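Local coordinates for protein C2 toxin component I (Clostridium botulinum, PDB 2J3X) that acts as the enzymatic component of the binary C2 toxin, an ADP-ribosyltransferase that probably modifies cellular actin, at residues E37-A40 / V41-K45; Q77-F80 / D81-I85. The protein carries 2 engineered substitutions. All coordinates share one frame; numbering follows the deposited sequence.

Contact 1. Residues E37-A40 / V41-K45; sequences EEVA and VNQLK
Gln43 runs alongside Val39, one helical turn earlier, and shows how a long side chain can lie beside the backbone that carries it. Its CG lies anti to its own carbonyl carbon (chi1 -72°), which directs the chain toward the preceding turn. Gln43 CB stands 3.7 Å from Val39 O, and Gln43 CG comes closer, at 3.3 Å from the same oxygen. Beyond CG the chain is extended. CD passes Val39 O more loosely, and the amide is turned so that Gln43 NE2 lies 3.5 Å from Val39 O and also beside Val39 CG1, at 3.8 Å. The two side chains thus point the same way. Gln43 N donates to Val39 O at 3.2 Å, with an N-H...O angle of 146°. The bond from Val41 N to Glu37 O is shorter and straighter (2.9 Å, 163°). Asn42 N likewise binds Glu38 O, whereas Asn42 OD1, 3.3 Å from that Glu38 O, meets it as a second acceptor and gains no bond there. Val41 sets CG2 3.4 Å from Glu37 O while its side chain packs on Trp29 and Phe30. Ala40 O is hydrogen-bonded to Tyr49 OH, and Leu44 N bonds instead to Val41 O. This is the change of spacing, from four residues to three, familiar from the C-terminal turns of alpha-helices, seen here in the N-terminal helices of an ADP-ribosyltransferase fold.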
# COMPACT_ATOMS: atom_id res chain seq x y z
N GLU A 37 -1.73 16.85 21.25
CA GLU A 37 -0.71 16.48 20.26
C GLU A 37 0.59 16.04 20.91
O GLU A 37 1.23 15.07 20.50
CB GLU A 37 -0.41 17.65 19.36
CG GLU A 37 -1.53 17.85 18.30
CD GLU A 37 -1.62 19.25 17.76
OE1 GLU A 37 -0.82 20.11 18.15
OE2 GLU A 37 -2.56 19.50 16.97
N GLU A 38 1.03 16.81 21.90
CA GLU A 38 2.23 16.41 22.64
C GLU A 38 2.08 15.06 23.33
O GLU A 38 3.01 14.25 23.30
CB GLU A 38 2.61 17.48 23.69
CG GLU A 38 3.07 18.78 23.06
CD GLU A 38 3.80 19.71 24.07
OE1 GLU A 38 4.16 19.23 25.17
OE2 GLU A 38 4.02 20.90 23.74
N VAL A 39 0.93 14.82 23.95
CA VAL A 39 0.69 13.55 24.64
C VAL A 39 0.76 12.44 23.60
O VAL A 39 1.44 11.43 23.80
CB VAL A 39 -0.65 13.55 25.37
CG1 VAL A 39 -0.99 12.14 25.89
CG2 VAL A 39 -0.64 14.57 26.50
N ALA A 40 0.13 12.67 22.44
CA ALA A 40 0.10 11.63 21.39
C ALA A 40 1.49 11.33 20.86
O ALA A 40 1.86 10.17 20.69
CB ALA A 40 -0.83 12.08 20.25
N VAL A 41 2.28 12.38 20.59
CA VAL A 41 3.62 12.21 20.07
C VAL A 41 4.58 11.60 21.13
O VAL A 41 5.41 10.73 20.82
CB VAL A 41 4.17 13.55 19.53
CG1 VAL A 41 5.73 13.52 19.41
CG2 VAL A 41 3.50 13.89 18.23
N ASN A 42 4.47 12.07 22.36
CA ASN A 42 5.33 11.58 23.46
C ASN A 42 5.19 10.10 23.71
O ASN A 42 6.15 9.46 24.12
CB ASN A 42 4.91 12.24 24.76
CG ASN A 42 5.69 13.48 25.05
OD1 ASN A 42 5.22 14.34 25.81
ND2 ASN A 42 6.89 13.57 24.50
N GLN A 43 3.99 9.57 23.50
CA GLN A 43 3.77 8.17 23.72
C GLN A 43 4.58 7.33 22.72
O GLN A 43 4.86 6.17 23.00
CB GLN A 43 2.28 7.84 23.67
CG GLN A 43 1.50 8.35 24.89
CD GLN A 43 0.06 7.91 24.85
OE1 GLN A 43 -0.27 6.80 25.29
NE2 GLN A 43 -0.79 8.74 24.30
N LEU A 44 4.98 7.92 21.59
CA LEU A 44 5.77 7.21 20.60
C LEU A 44 7.16 6.87 21.13
O LEU A 44 7.89 6.13 20.47
CB LEU A 44 5.91 7.99 19.27
CG LEU A 44 4.61 8.27 18.50
CD1 LEU A 44 4.89 9.21 17.29
CD2 LEU A 44 3.97 6.96 17.98
N LYS A 45 7.48 7.38 22.32
CA LYS A 45 8.72 7.06 23.05
C LYS A 45 8.77 5.58 23.45
O LYS A 45 9.84 5.00 23.62
CB LYS A 45 8.87 7.95 24.30
CG LYS A 45 9.65 9.30 24.07
CD LYS A 45 9.39 10.38 25.17
CE LYS A 45 10.12 10.08 26.48
NZ LYS A 45 10.67 11.31 27.19

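Contact 2. Residues Q77-F80 / D81-I85; sequences QNLF and DVERI. Unlike the reference sequence in segment 77-80: Gln77 (reference His).
Four successive backbone bonds join Gln77-Phe80 to Asp81-Ile85 in the opening turns of helix 77-90, each N-H reaching the carbonyl four residues back. They include Asp81 N to Gln77 O at 2.8 Å and the straighter Val82 N to Asn78 O, at 170°. Arg84, which also touches Leu36 and Ala40 of helix 35-42, reaches back over Phe80: Arg84 CG is 3.2 Å from Phe80 O, and Phe80 CB sits 3.7 Å above the centre of one guanidinium face. The Phe80 ring is inclined 51° to that guanidinium, with Arg84 NH2 approaching Phe80 CD2 obliquely at 3.7 Å. Gln77, a histidine in the reference sequence, bends at chi2 (-50°) and brings OE1 to the guanidinium edge. A water donates to Gln77 OE1 at 2.8 Å and weakly accepts from Arg84 NH1. Glu83 stays extended, placing OE2 3.7 Å from Leu79 CG and OE1 near Phe80 CD1; OE2 also has a long, weak ion pair with Lys72. Packing on Phe80 and on helix 35-42 helps to place Arg84. Its long salt bridge, with NH1 3.9 Å from Asp81 OD1, is probably a weak electrostatic tie, and at the pH 3.0 of this structure Asp81 may be partly protonated.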
# COMPACT_ATOMS: atom_id res chain seq x y z
N GLN A 77 -9.46 6.44 21.21
CA GLN A 77 -8.21 7.14 21.47
C GLN A 77 -7.15 6.73 20.47
O GLN A 77 -6.27 7.56 20.14
CB GLN A 77 -7.70 6.94 22.91
CG GLN A 77 -8.62 7.68 23.98
CD GLN A 77 -8.91 9.14 23.65
OE1 GLN A 77 -7.99 9.97 23.48
NE2 GLN A 77 -10.22 9.48 23.55
N ASN A 78 -7.19 5.48 20.00
CA ASN A 78 -6.18 5.09 18.97
C ASN A 78 -6.36 5.98 17.73
O ASN A 78 -5.37 6.51 17.20
CB ASN A 78 -6.29 3.63 18.62
CG ASN A 78 -5.77 2.73 19.74
OD1 ASN A 78 -5.01 3.17 20.59
ND2 ASN A 78 -6.17 1.45 19.71
N LEU A 79 -7.61 6.17 17.30
CA LEU A 79 -7.83 6.96 16.07
C LEU A 79 -7.48 8.42 16.33
O LEU A 79 -6.86 9.08 15.49
CB LEU A 79 -9.28 6.79 15.59
CG LEU A 79 -9.70 7.67 14.43
CD1 LEU A 79 -8.86 7.27 13.13
CD2 LEU A 79 -11.19 7.44 14.15
N PHE A 80 -7.94 8.97 17.46
CA PHE A 80 -7.58 10.38 17.78
C PHE A 80 -6.08 10.57 17.87
O PHE A 80 -5.57 11.61 17.45
CB PHE A 80 -8.19 10.83 19.09
CG PHE A 80 -9.71 10.93 19.06
CD1 PHE A 80 -10.44 10.87 17.88
CD2 PHE A 80 -10.39 11.19 20.25
CE1 PHE A 80 -11.89 10.97 17.90
CE2 PHE A 80 -11.77 11.31 20.28
CZ PHE A 80 -12.51 11.21 19.13
N ASP A 81 -5.38 9.59 18.43
CA ASP A 81 -3.91 9.69 18.54
C ASP A 81 -3.26 9.72 17.15
O ASP A 81 -2.38 10.55 16.89
CB ASP A 81 -3.32 8.54 19.38
CG ASP A 81 -3.48 8.78 20.88
OD1 ASP A 81 -3.72 9.94 21.26
OD2 ASP A 81 -3.36 7.79 21.64
N VAL A 82 -3.68 8.83 16.24
CA VAL A 82 -3.21 8.89 14.83
C VAL A 82 -3.50 10.28 14.23
O VAL A 82 -2.61 10.89 13.58
CB VAL A 82 -3.82 7.77 13.95
CG1 VAL A 82 -3.63 8.00 12.41
CG2 VAL A 82 -3.29 6.37 14.40
N GLU A 83 -4.72 10.78 14.40
CA GLU A 83 -5.05 12.09 13.82
C GLU A 83 -4.17 13.20 14.43
O GLU A 83 -3.73 14.12 13.71
CB GLU A 83 -6.53 12.36 14.06
CG GLU A 83 -7.43 11.40 13.24
CD GLU A 83 -8.92 11.46 13.62
OE1 GLU A 83 -9.23 11.99 14.69
OE2 GLU A 83 -9.75 11.00 12.78
N ARG A 84 -3.92 13.12 15.73
CA ARG A 84 -3.08 14.13 16.42
C ARG A 84 -1.63 14.12 15.96
O ARG A 84 -0.99 15.17 15.87
CB ARG A 84 -3.19 13.97 17.93
CG ARG A 84 -4.55 14.50 18.46
CD ARG A 84 -4.87 14.01 19.86
NE ARG A 84 -6.27 14.32 20.19
CZ ARG A 84 -6.97 13.70 21.15
NH1 ARG A 84 -6.41 12.75 21.93
NH2 ARG A 84 -8.25 14.05 21.35
N ILE A 85 -1.10 12.92 15.71
CA ILE A 85 0.27 12.76 15.19
C ILE A 85 0.30 13.37 13.78
O ILE A 85 1.22 14.10 13.42
CB ILE A 85 0.74 11.28 15.23
CG1 ILE A 85 0.94 10.83 16.68
CG2 ILE A 85 2.09 11.12 14.49
CD1 ILE A 85 0.98 9.27 16.83
O HOH W 1 -7.70 12.26 25.11
O HOH W 2 -3.58 5.37 21.46

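How the contacts relate
Contact 1, on helix 35-42, precedes contact 2, on helix 77-90, along the chain, and both belong to the first of the protein's two ADP-ribosyltransferase exoenzyme regions. Their centres are about 10 Å apart because the two helices pack directly on each other. Ala40 is the small residue at the junction, its CB lying 3.8 Å from Arg84 CB and close to Asp81 OD1 as well. Helix 47-59, which comes between them in sequence, also touches both: its Tyr49 meets Gln43, Leu44 and Asp81. Two separate examples of within-helix contact thus become parts of one helical cluster, in contact through Glu37, Ala40 and Gln43 on one helical segment and Asp81 and Arg84 on the other.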